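Local coordinates for protein glycerate dehydrogenase/glyoxylate reductase (Thermus thermophilus, PDB 2CUK) that probably reduces glyoxylate and hydroxypyruvate with NAD(P)H, as a D-isomer specific 2-hydroxyacid dehydrogenase, at residues T8-A13 / A70-G75; V79-A84 / I89-T94; L111-R116 / G222-N227. One frame throughout, in Å; residues are numbered along the deposited sequence.

How the contacts relate
All three contacts are buried. Contact 1 joins loops that follow strands 2-5 and 68-70 of the five-stranded parallel sheet, and contact 2 sets helix 81-85 against its edge strand 90-92. They touch where Ser73 O lies 2.9 Å from Thr94 N. In contact 3 a helix packs on a strand of the six-stranded sheet of the NAD-binding domain, its centre about 31 Å from that of contact 1 and about 37 Å from that of contact 2. Contact 1 uses an aromatic face, contact 2 adds a backbone hydrogen bond to aliphatic packing, and contact 3 is wholly aliphatic. The second subunit reaches contacts 1 and 3, not contact 2.

Contact 1: residues T8-A13 / A70-G75; sequences TLPGKA and ACYSVG
Leu9 lays one methyl on the ring of Tyr72, and this CH-pi contact is the heart of the meeting between two loops, one after strand 2-5 and the other after strand 68-70. Leu9 CD2 stands 3.8 Å from the centroid of the Tyr72 ring and only 6° off its normal, so the methyl is centred over the face and all six ring carbons are at nearly the same range. The torsions of both residues matter here. Tyr72 has CG anti to its backbone N (chi1 -176°), which carries the ring across to segment 8-13, while the leucine continues straight on through CD1 and leaves CD2 as the branch turned onto the ring.

A second, van der Waals touch is at the far end of the tyrosine. Pro10 CD comes within 3.8 Å of Tyr72 OH, with the pyrrolidine ring and the phenol approaching from opposite directions.

Hydrogen bonding is all within a segment or to residues beyond the two. Tyr72 OH donates to Arg286 O on helix 283-301, whose Met289 also packs on the tyrosine. Further along, Ser73 OG donates to Gly75 O at 2.9 Å, lying in the carbonyl plane and tying Ser73 to Gly75 within the segment; Tyr72 itself is the centre of an inverse gamma turn.

A leucine in place of Tyr72 would probably leave Arg286 O without its hydroxyl donor and Leu9 CD2 without a flat face to rest on. Pro134 of the second subunit packs on both Leu9 and Tyr72, placing the pair at the dimer interface. The chemistry implies an apolar joint with one polar tip: dispersion seats the ring, and the phenol's bond to Arg286 O probably limits how the ring can shift.

Contact 2: residues V79-A84 / I89-T94; sequences VDLEAA and IRVTHT
The peptide carbonyl of Ala84 is the flat group that carries the one hydrogen bond across this contact: Ile89 N donates to Ala84 O at 2.9 Å. The N-H points almost straight at the oxygen (170°), yet the nitrogen stands above the carbonyl plane. In the carboxylate of Asp80, OD1 is also met from above its plane, obliquely (52° out of it). Ala83 N reaches Asp80 OD1 at 2.7 Å, a capping bond from Asp80 at the N-cap of helix 81-85.

Aliphatic contacts extend from the carbonyl bond along the strand. Val91 divides its two methyls between neighbours: CG2 lies 3.8 Å from Ala84 CB, and CG1, held anti to the backbone N (chi1 179°), meets Leu81 CD2 at 3.9 Å. Leu81 and Val91 cross at about a right angle and touch through one methyl each. Beside the hydrogen bond, Ala84 CB and Ile89 CB stand 4.0 Å apart. Met60 of helix 57-62 packs on both of these residues, and Val310, near the end of the chain, touches Leu81.

The arrangement is a short helix laid back against the strand that follows it, the second half of a beta-alpha-beta unit running from strand 68-70 through helix 81-85 to strand 90-92, in a parallel sheet with flavodoxin-like 2-1-3-4-5 strand order.

Contact 3: residues L111-R116 / G222-N227; sequences LAVARR and GAILLN
Val113 and Ile224 reach toward each other tip to tip, joining the last turn of helix 99-114 to strand 224-227. This is the tight part of the contact. Val113 CG1, anti to the backbone N (chi1 174°), meets both arms of the isoleucine: Ile224 CD1 is 3.9 Å from it and Ile224 CG2 is 4.0 Å from it. The isoleucine chain is extended (chi2 174°), which drives its CD1 past the valine to the helix backbone itself, where it lies 3.9 Å from Ala114 CA. Ala114 CB is close as well, at 4.0 Å from Ile224 CD1. One methyl thus rests on two successive helix residues, and the small side chain of Ala114 probably helps permit so near an approach.

Away from this point the fit slackens quickly. Two residues along on the strand, the end of Leu226 lies nearer the helix than its base, but Leu226 CD2 stays 5.0 Å from Val113 CG2; it packs on Val196 and Ser198 of the adjacent strand 196-199. At the other end the segments diverge toward partly exposed residues, Gly222 on the strand side and Arg116 on the helix side. Arg116, with positive phi, is the C-prime residue of the Schellman motif that ends the helix, and its guanidinium turns to Glu119 in a salt bridge. Arg115, buried, hydrogen-bonds to Ala101 O and Gly279 O of the second subunit.

Ile224 sits on an inner strand of the six-stranded parallel sheet in the NAD-binding domain. Its meeting with the helix is purely aliphatic, so the helix is held here by shape and burial, while the charged groups at its end serve other partners, among them the dimer mate.

Contact 1: residues T8-A13 / A70-G75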
ATOM      1  N   THR A   8      25.674  10.518  -5.040  1.00 24.80           N
ATOM      2  CA  THR A   8      25.455  11.184  -3.764  1.00 23.80           C
ATOM      3  C   THR A   8      24.613  10.251  -2.896  1.00 23.91           C
ATOM      4  O   THR A   8      23.708   9.578  -3.393  1.00 22.08           O
ATOM      5  CB  THR A   8      24.719  12.518  -3.944  1.00 25.09           C
ATOM      6  OG1 THR A   8      23.550  12.314  -4.746  1.00 26.55           O
ATOM      7  CG2 THR A   8      25.623  13.535  -4.625  1.00 26.70           C
ATOM      8  N   LEU A   9      24.913  10.209  -1.604  1.00 22.80           N
ATOM      9  CA  LEU A   9      24.200   9.330  -0.685  1.00 24.11           C
ATOM     10  C   LEU A   9      23.460  10.104   0.398  1.00 25.62           C
ATOM     11  O   LEU A   9      23.883  11.187   0.801  1.00 27.50           O
ATOM     12  CB  LEU A   9      25.180   8.360  -0.018  1.00 22.31           C
ATOM     13  CG  LEU A   9      26.117   7.558  -0.928  1.00 23.46           C
ATOM     14  CD1 LEU A   9      27.015   6.681  -0.065  1.00 22.29           C
ATOM     15  CD2 LEU A   9      25.309   6.706  -1.904  1.00 21.85           C
ATOM     16  N   PRO A  10      22.340   9.549   0.887  1.00 23.88           N
ATOM     17  CA  PRO A  10      21.546  10.195   1.931  1.00 25.07           C
ATOM     18  C   PRO A  10      22.201   9.972   3.287  1.00 25.69           C
ATOM     19  O   PRO A  10      22.836   8.938   3.511  1.00 26.52           O
ATOM     20  CB  PRO A  10      20.205   9.488   1.815  1.00 24.62           C
ATOM     21  CG  PRO A  10      20.624   8.084   1.495  1.00 23.85           C
ATOM     22  CD  PRO A  10      21.706   8.291   0.450  1.00 23.71           C
ATOM     23  N   GLY A  11      22.050  10.937   4.189  1.00 25.16           N
ATOM     24  CA  GLY A  11      22.650  10.802   5.503  1.00 26.58           C
ATOM     25  C   GLY A  11      24.087  11.289   5.509  1.00 26.70           C
ATOM     26  O   GLY A  11      24.598  11.738   4.484  1.00 25.32           O
ATOM     27  N   LYS A  12      24.743  11.194   6.661  1.00 28.24           N
ATOM     28  CA  LYS A  12      26.122  11.648   6.786  1.00 30.89           C
ATOM     29  C   LYS A  12      27.117  10.532   7.088  1.00 30.64           C
ATOM     30  O   LYS A  12      28.163  10.776   7.689  1.00 30.74           O
ATOM     31  CB  LYS A  12      26.221  12.727   7.868  1.00 34.00           C
ATOM     32  CG  LYS A  12      25.611  14.065   7.467  1.00 37.10           C
ATOM     33  CD  LYS A  12      25.775  15.099   8.572  1.00 39.72           C
ATOM     34  CE  LYS A  12      25.445  16.498   8.075  1.00 42.16           C
ATOM     35  NZ  LYS A  12      26.360  16.923   6.974  1.00 44.15           N
ATOM     36  N   ALA A  13      26.801   9.314   6.660  1.00 29.73           N
ATOM     37  CA  ALA A  13      27.686   8.179   6.892  1.00 29.26           C
ATOM     38  C   ALA A  13      29.087   8.451   6.352  1.00 29.03           C
ATOM     39  O   ALA A  13      30.078   7.989   6.915  1.00 28.74           O
ATOM     40  CB  ALA A  13      27.106   6.919   6.247  1.00 29.37           C
ATOM     41  N   ALA A  70      33.595  -1.265  -2.059  1.00 21.94           N
ATOM     42  CA  ALA A  70      32.502  -1.427  -1.109  1.00 20.99           C
ATOM     43  C   ALA A  70      31.203  -1.052  -1.806  1.00 21.14           C
ATOM     44  O   ALA A  70      30.831   0.123  -1.878  1.00 21.30           O
ATOM     45  CB  ALA A  70      32.726  -0.540   0.115  1.00 21.64           C
ATOM     46  N   CYS A  71      30.519  -2.065  -2.321  1.00 21.24           N
ATOM     47  CA  CYS A  71      29.268  -1.872  -3.040  1.00 22.38           C
ATOM     48  C   CYS A  71      28.127  -1.302  -2.219  1.00 21.69           C
ATOM     49  O   CYS A  71      27.870  -1.738  -1.099  1.00 20.70           O
ATOM     50  CB  CYS A  71      28.808  -3.193  -3.658  1.00 24.73           C
ATOM     51  SG  CYS A  71      29.923  -3.826  -4.913  1.00 26.31           S
ATOM     52  N   TYR A  72      27.441  -0.325  -2.802  1.00 21.89           N
ATOM     53  CA  TYR A  72      26.290   0.294  -2.171  1.00 22.29           C
ATOM     54  C   TYR A  72      25.102  -0.488  -2.730  1.00 22.33           C
ATOM     55  O   TYR A  72      24.312   0.037  -3.512  1.00 23.62           O
ATOM     56  CB  TYR A  72      26.194   1.776  -2.567  1.00 21.47           C
ATOM     57  CG  TYR A  72      25.077   2.533  -1.875  1.00 19.48           C
ATOM     58  CD1 TYR A  72      25.132   2.804  -0.508  1.00 19.77           C
ATOM     59  CD2 TYR A  72      23.950   2.952  -2.584  1.00 21.95           C
ATOM     60  CE1 TYR A  72      24.089   3.475   0.140  1.00 19.14           C
ATOM     61  CE2 TYR A  72      22.896   3.618  -1.947  1.00 18.90           C
ATOM     62  CZ  TYR A  72      22.972   3.875  -0.589  1.00 19.83           C
ATOM     63  OH  TYR A  72      21.927   4.517   0.042  1.00 21.12           O
ATOM     64  N   SER A  73      25.012  -1.758  -2.339  1.00 21.68           N
ATOM     65  CA  SER A  73      23.950  -2.656  -2.784  1.00 22.22           C
ATOM     66  C   SER A  73      24.210  -4.064  -2.252  1.00 23.47           C
ATOM     67  O   SER A  73      25.304  -4.353  -1.763  1.00 23.39           O
ATOM     68  CB  SER A  73      23.898  -2.703  -4.314  1.00 23.94           C
ATOM     69  OG  SER A  73      25.138  -3.136  -4.860  1.00 24.78           O
ATOM     70  N   VAL A  74      23.201  -4.929  -2.334  1.00 23.58           N
ATOM     71  CA  VAL A  74      23.342  -6.310  -1.887  1.00 24.34           C
ATOM     72  C   VAL A  74      23.844  -7.142  -3.068  1.00 25.46           C
ATOM     73  O   VAL A  74      24.689  -8.023  -2.908  1.00 25.37           O
ATOM     74  CB  VAL A  74      21.997  -6.895  -1.366  1.00 24.88           C
ATOM     75  CG1 VAL A  74      20.914  -6.773  -2.428  1.00 27.00           C
ATOM     76  CG2 VAL A  74      22.188  -8.357  -0.976  1.00 26.10           C
ATOM     77  N   GLY A  75      23.326  -6.845  -4.256  1.00 24.81           N
ATOM     78  CA  GLY A  75      23.752  -7.562  -5.444  1.00 27.48           C
ATOM     79  C   GLY A  75      25.094  -7.041  -5.923  1.00 28.37           C
ATOM     80  O   GLY A  75      25.441  -5.886  -5.662  1.00 27.91           O
TER

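Contact 2: residues V79-A84 / I89-T94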
ATOM      1  N   VAL A  79      29.906  -6.123 -10.918  1.00 31.41           N
ATOM      2  CA  VAL A  79      31.326  -6.103 -10.598  1.00 31.97           C
ATOM      3  C   VAL A  79      32.000  -7.420 -10.975  1.00 31.74           C
ATOM      4  O   VAL A  79      31.572  -8.490 -10.543  1.00 32.17           O
ATOM      5  CB  VAL A  79      31.544  -5.853  -9.088  1.00 32.51           C
ATOM      6  CG1 VAL A  79      33.035  -5.850  -8.765  1.00 32.33           C
ATOM      7  CG2 VAL A  79      30.902  -4.530  -8.682  1.00 32.28           C
ATOM      8  N   ASP A  80      33.044  -7.339 -11.793  1.00 32.34           N
ATOM      9  CA  ASP A  80      33.783  -8.534 -12.195  1.00 31.90           C
ATOM     10  C   ASP A  80      34.549  -8.980 -10.953  1.00 31.15           C
ATOM     11  O   ASP A  80      35.648  -8.498 -10.690  1.00 31.47           O
ATOM     12  CB  ASP A  80      34.767  -8.207 -13.321  1.00 31.85           C
ATOM     13  CG  ASP A  80      35.448  -9.446 -13.880  1.00 32.83           C
ATOM     14  OD1 ASP A  80      35.753 -10.368 -13.095  1.00 32.38           O
ATOM     15  OD2 ASP A  80      35.694  -9.494 -15.104  1.00 34.99           O
ATOM     16  N   LEU A  81      33.958  -9.893 -10.190  1.00 30.92           N
ATOM     17  CA  LEU A  81      34.568 -10.371  -8.956  1.00 32.42           C
ATOM     18  C   LEU A  81      35.915 -11.058  -9.152  1.00 33.67           C
ATOM     19  O   LEU A  81      36.850 -10.830  -8.383  1.00 32.41           O
ATOM     20  CB  LEU A  81      33.606 -11.316  -8.231  1.00 32.83           C
ATOM     21  CG  LEU A  81      32.215 -10.759  -7.902  1.00 33.40           C
ATOM     22  CD1 LEU A  81      31.404 -11.823  -7.180  1.00 34.42           C
ATOM     23  CD2 LEU A  81      32.337  -9.509  -7.045  1.00 33.97           C
ATOM     24  N   GLU A  82      36.017 -11.896 -10.177  1.00 34.65           N
ATOM     25  CA  GLU A  82      37.262 -12.606 -10.444  1.00 36.77           C
ATOM     26  C   GLU A  82      38.370 -11.644 -10.857  1.00 36.79           C
ATOM     27  O   GLU A  82      39.539 -11.855 -10.532  1.00 36.86           O
ATOM     28  CB  GLU A  82      37.048 -13.670 -11.523  1.00 38.96           C
ATOM     29  CG  GLU A  82      36.042 -14.743 -11.126  1.00 41.61           C
ATOM     30  CD  GLU A  82      36.319 -15.322  -9.747  1.00 43.71           C
ATOM     31  OE1 GLU A  82      37.446 -15.806  -9.514  1.00 44.23           O
ATOM     32  OE2 GLU A  82      35.406 -15.293  -8.893  1.00 45.98           O
ATOM     33  N   ALA A  83      38.004 -10.582 -11.567  1.00 36.01           N
ATOM     34  CA  ALA A  83      38.984  -9.593 -11.993  1.00 35.59           C
ATOM     35  C   ALA A  83      39.559  -8.911 -10.757  1.00 34.94           C
ATOM     36  O   ALA A  83      40.758  -8.647 -10.680  1.00 35.10           O
ATOM     37  CB  ALA A  83      38.332  -8.563 -12.900  1.00 35.21           C
ATOM     38  N   ALA A  84      38.696  -8.633  -9.787  1.00 34.26           N
ATOM     39  CA  ALA A  84      39.121  -7.990  -8.550  1.00 34.23           C
ATOM     40  C   ALA A  84      40.001  -8.940  -7.743  1.00 34.39           C
ATOM     41  O   ALA A  84      41.040  -8.545  -7.214  1.00 34.07           O
ATOM     42  CB  ALA A  84      37.901  -7.578  -7.731  1.00 32.51           C
ATOM     43  N   ILE A  89      41.978  -7.082  -4.880  1.00 29.68           N
ATOM     44  CA  ILE A  89      41.053  -6.046  -4.440  1.00 27.81           C
ATOM     45  C   ILE A  89      39.920  -6.706  -3.666  1.00 27.69           C
ATOM     46  O   ILE A  89      39.373  -7.721  -4.104  1.00 27.99           O
ATOM     47  CB  ILE A  89      40.457  -5.287  -5.642  1.00 28.51           C
ATOM     48  CG1 ILE A  89      41.583  -4.657  -6.467  1.00 27.27           C
ATOM     49  CG2 ILE A  89      39.482  -4.223  -5.154  1.00 28.84           C
ATOM     50  CD1 ILE A  89      41.121  -4.019  -7.769  1.00 27.04           C
ATOM     51  N   ARG A  90      39.571  -6.147  -2.512  1.00 27.16           N
ATOM     52  CA  ARG A  90      38.484  -6.713  -1.720  1.00 27.96           C
ATOM     53  C   ARG A  90      37.154  -6.181  -2.238  1.00 27.73           C
ATOM     54  O   ARG A  90      37.073  -5.052  -2.716  1.00 28.41           O
ATOM     55  CB  ARG A  90      38.633  -6.347  -0.237  1.00 28.42           C
ATOM     56  CG  ARG A  90      39.920  -6.837   0.417  1.00 32.34           C
ATOM     57  CD  ARG A  90      40.147  -8.324   0.179  1.00 31.98           C
ATOM     58  NE  ARG A  90      39.107  -9.162   0.772  1.00 33.81           N
ATOM     59  CZ  ARG A  90      38.949  -9.357   2.077  1.00 33.90           C
ATOM     60  NH1 ARG A  90      39.762  -8.772   2.946  1.00 34.48           N
ATOM     61  NH2 ARG A  90      37.984 -10.154   2.513  1.00 33.66           N
ATOM     62  N   VAL A  91      36.113  -7.003  -2.155  1.00 26.76           N
ATOM     63  CA  VAL A  91      34.792  -6.586  -2.602  1.00 26.66           C
ATOM     64  C   VAL A  91      33.781  -6.912  -1.517  1.00 26.06           C
ATOM     65  O   VAL A  91      33.725  -8.042  -1.023  1.00 26.25           O
ATOM     66  CB  VAL A  91      34.379  -7.288  -3.924  1.00 25.45           C
ATOM     67  CG1 VAL A  91      32.979  -6.850  -4.335  1.00 25.89           C
ATOM     68  CG2 VAL A  91      35.372  -6.943  -5.026  1.00 25.92           C
ATOM     69  N   THR A  92      32.993  -5.911  -1.137  1.00 24.58           N
ATOM     70  CA  THR A  92      31.978  -6.084  -0.106  1.00 24.19           C
ATOM     71  C   THR A  92      30.629  -5.572  -0.593  1.00 24.57           C
ATOM     72  O   THR A  92      30.545  -4.908  -1.626  1.00 23.95           O
ATOM     73  CB  THR A  92      32.348  -5.315   1.183  1.00 23.54           C
ATOM     74  OG1 THR A  92      32.420  -3.911   0.900  1.00 22.86           O
ATOM     75  CG2 THR A  92      33.692  -5.791   1.719  1.00 24.77           C
ATOM     76  N   HIS A  93      29.579  -5.889   0.158  1.00 23.93           N
ATOM     77  CA  HIS A  93      28.237  -5.441  -0.187  1.00 24.15           C
ATOM     78  C   HIS A  93      27.457  -5.120   1.084  1.00 24.08           C
ATOM     79  O   HIS A  93      28.021  -5.120   2.176  1.00 25.17           O
ATOM     80  CB  HIS A  93      27.501  -6.500  -1.022  1.00 24.07           C
ATOM     81  CG  HIS A  93      27.281  -7.800  -0.311  1.00 24.06           C
ATOM     82  ND1 HIS A  93      26.219  -8.630  -0.600  1.00 24.75           N
ATOM     83  CD2 HIS A  93      27.995  -8.423   0.655  1.00 25.11           C
ATOM     84  CE1 HIS A  93      26.286  -9.708   0.160  1.00 24.50           C
ATOM     85  NE2 HIS A  93      27.355  -9.608   0.931  1.00 25.54           N
ATOM     86  N   THR A  94      26.164  -4.853   0.947  1.00 24.54           N
ATOM     87  CA  THR A  94      25.339  -4.505   2.101  1.00 24.02           C
ATOM     88  C   THR A  94      24.153  -5.455   2.300  1.00 24.48           C
ATOM     89  O   THR A  94      23.002  -5.066   2.112  1.00 25.13           O
ATOM     90  CB  THR A  94      24.803  -3.063   1.956  1.00 25.80           C
ATOM     91  OG1 THR A  94      23.920  -2.990   0.826  1.00 23.88           O
ATOM     92  CG2 THR A  94      25.960  -2.087   1.748  1.00 22.99           C
TER

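Contact 3: residues L111-R116 / G222-N227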
ATOM      1  N   LEU A 111      -1.283  -4.543  -2.628  1.00 14.47           N
ATOM      2  CA  LEU A 111      -2.466  -3.789  -2.227  1.00 13.96           C
ATOM      3  C   LEU A 111      -2.837  -2.748  -3.273  1.00 13.74           C
ATOM      4  O   LEU A 111      -4.018  -2.504  -3.518  1.00 15.60           O
ATOM      5  CB  LEU A 111      -2.227  -3.111  -0.876  1.00 13.44           C
ATOM      6  CG  LEU A 111      -2.149  -4.051   0.330  1.00 15.72           C
ATOM      7  CD1 LEU A 111      -1.597  -3.312   1.544  1.00 15.69           C
ATOM      8  CD2 LEU A 111      -3.542  -4.600   0.618  1.00 16.28           C
ATOM      9  N   ALA A 112      -1.830  -2.142  -3.896  1.00 12.61           N
ATOM     10  CA  ALA A 112      -2.078  -1.135  -4.919  1.00 13.79           C
ATOM     11  C   ALA A 112      -2.879  -1.734  -6.074  1.00 13.69           C
ATOM     12  O   ALA A 112      -3.808  -1.114  -6.579  1.00 14.66           O
ATOM     13  CB  ALA A 112      -0.764  -0.580  -5.435  1.00 14.92           C
ATOM     14  N   VAL A 113      -2.501  -2.940  -6.487  1.00 13.07           N
ATOM     15  CA  VAL A 113      -3.162  -3.641  -7.583  1.00 12.62           C
ATOM     16  C   VAL A 113      -4.487  -4.263  -7.148  1.00 13.70           C
ATOM     17  O   VAL A 113      -5.525  -4.020  -7.760  1.00 13.42           O
ATOM     18  CB  VAL A 113      -2.256  -4.768  -8.150  1.00 13.08           C
ATOM     19  CG1 VAL A 113      -3.017  -5.593  -9.190  1.00 11.97           C
ATOM     20  CG2 VAL A 113      -1.010  -4.168  -8.774  1.00 11.98           C
ATOM     21  N   ALA A 114      -4.444  -5.055  -6.080  1.00 11.90           N
ATOM     22  CA  ALA A 114      -5.619  -5.758  -5.587  1.00 13.85           C
ATOM     23  C   ALA A 114      -6.790  -4.807  -5.315  1.00 14.23           C
ATOM     24  O   ALA A 114      -7.944  -5.092  -5.612  1.00 14.37           O
ATOM     25  CB  ALA A 114      -5.232  -6.490  -4.302  1.00 11.80           C
ATOM     26  N   ARG A 115      -6.469  -3.653  -4.698  1.00 12.88           N
ATOM     27  CA  ARG A 115      -7.550  -2.744  -4.313  1.00 13.52           C
ATOM     28  C   ARG A 115      -7.573  -1.463  -5.159  1.00 13.24           C
ATOM     29  O   ARG A 115      -8.203  -0.470  -4.816  1.00 14.12           O
ATOM     30  CB  ARG A 115      -7.369  -2.389  -2.836  1.00 15.45           C
ATOM     31  CG  ARG A 115      -7.442  -3.617  -1.929  1.00 18.02           C
ATOM     32  CD  ARG A 115      -8.850  -4.223  -1.892  1.00 18.01           C
ATOM     33  NE  ARG A 115      -9.863  -3.165  -1.817  1.00 20.53           N
ATOM     34  CZ  ARG A 115     -10.332  -2.847  -0.596  1.00 18.42           C
ATOM     35  NH1 ARG A 115      -9.877  -3.474   0.475  1.00 19.96           N
ATOM     36  NH2 ARG A 115     -11.257  -1.890  -0.473  1.00 21.23           N
ATOM     37  N   ARG A 116      -6.841  -1.507  -6.290  1.00 12.15           N
ATOM     38  CA  ARG A 116      -6.916  -0.415  -7.262  1.00 14.10           C
ATOM     39  C   ARG A 116      -6.702   0.955  -6.619  1.00 14.54           C
ATOM     40  O   ARG A 116      -7.414   1.914  -6.883  1.00 14.14           O
ATOM     41  CB  ARG A 116      -8.291  -0.467  -7.923  1.00 13.43           C
ATOM     42  CG  ARG A 116      -8.612  -1.852  -8.483  1.00 12.70           C
ATOM     43  CD  ARG A 116     -10.072  -1.965  -8.930  1.00 13.97           C
ATOM     44  NE  ARG A 116     -10.281  -1.213 -10.169  1.00 15.96           N
ATOM     45  CZ  ARG A 116     -11.487  -1.312 -10.753  1.00 17.46           C
ATOM     46  NH1 ARG A 116     -12.428  -2.063 -10.211  1.00 16.61           N
ATOM     47  NH2 ARG A 116     -11.736  -0.619 -11.867  1.00 13.97           N
ATOM     48  N   GLY A 222      -7.416 -14.157 -13.491  1.00 14.27           N
ATOM     49  CA  GLY A 222      -7.778 -13.357 -12.337  1.00 14.64           C
ATOM     50  C   GLY A 222      -6.677 -13.315 -11.288  1.00 14.80           C
ATOM     51  O   GLY A 222      -6.896 -12.835 -10.175  1.00 16.14           O
ATOM     52  N   ALA A 223      -5.494 -13.817 -11.634  1.00 14.27           N
ATOM     53  CA  ALA A 223      -4.363 -13.820 -10.709  1.00 14.99           C
ATOM     54  C   ALA A 223      -3.579 -12.513 -10.817  1.00 14.05           C
ATOM     55  O   ALA A 223      -3.739 -11.766 -11.776  1.00 13.20           O
ATOM     56  CB  ALA A 223      -3.439 -14.999 -11.007  1.00 14.98           C
ATOM     57  N   ILE A 224      -2.739 -12.247  -9.821  1.00 13.18           N
ATOM     58  CA  ILE A 224      -1.906 -11.051  -9.799  1.00 12.91           C
ATOM     59  C   ILE A 224      -0.431 -11.454  -9.780  1.00 14.06           C
ATOM     60  O   ILE A 224      -0.044 -12.375  -9.061  1.00 13.36           O
ATOM     61  CB  ILE A 224      -2.158 -10.195  -8.536  1.00 12.66           C
ATOM     62  CG1 ILE A 224      -3.584  -9.637  -8.546  1.00 12.94           C
ATOM     63  CG2 ILE A 224      -1.134  -9.059  -8.474  1.00 10.30           C
ATOM     64  CD1 ILE A 224      -3.956  -8.906  -7.260  1.00 14.20           C
ATOM     65  N   LEU A 225       0.381 -10.763 -10.573  1.00 12.81           N
ATOM     66  CA  LEU A 225       1.817 -11.021 -10.616  1.00 14.39           C
ATOM     67  C   LEU A 225       2.570  -9.851  -9.993  1.00 13.40           C
ATOM     68  O   LEU A 225       2.305  -8.694 -10.315  1.00 13.79           O
ATOM     69  CB  LEU A 225       2.300 -11.194 -12.058  1.00 13.82           C
ATOM     70  CG  LEU A 225       3.824 -11.289 -12.209  1.00 16.29           C
ATOM     71  CD1 LEU A 225       4.327 -12.608 -11.625  1.00 18.23           C
ATOM     72  CD2 LEU A 225       4.204 -11.186 -13.678  1.00 17.81           C
ATOM     73  N   LEU A 226       3.514 -10.161  -9.110  1.00 14.10           N
ATOM     74  CA  LEU A 226       4.318  -9.134  -8.458  1.00 14.59           C
ATOM     75  C   LEU A 226       5.802  -9.410  -8.702  1.00 15.96           C
ATOM     76  O   LEU A 226       6.252 -10.556  -8.622  1.00 16.29           O
ATOM     77  CB  LEU A 226       4.055  -9.128  -6.947  1.00 15.79           C
ATOM     78  CG  LEU A 226       2.626  -8.890  -6.446  1.00 16.79           C
ATOM     79  CD1 LEU A 226       2.598  -9.008  -4.929  1.00 16.53           C
ATOM     80  CD2 LEU A 226       2.140  -7.512  -6.887  1.00 14.05           C
ATOM     81  N   ASN A 227       6.561  -8.369  -9.018  1.00 14.62           N
ATOM     82  CA  ASN A 227       7.996  -8.537  -9.225  1.00 14.91           C
ATOM     83  C   ASN A 227       8.785  -7.338  -8.720  1.00 15.57           C
ATOM     84  O   ASN A 227       8.764  -6.265  -9.323  1.00 15.33           O
ATOM     85  CB  ASN A 227       8.325  -8.777 -10.704  1.00 15.17           C
ATOM     86  CG  ASN A 227       9.807  -9.055 -10.931  1.00 15.63           C
ATOM     87  OD1 ASN A 227      10.517  -9.477 -10.015  1.00 16.41           O
ATOM     88  ND2 ASN A 227      10.275  -8.834 -12.154  1.00 18.63           N
TER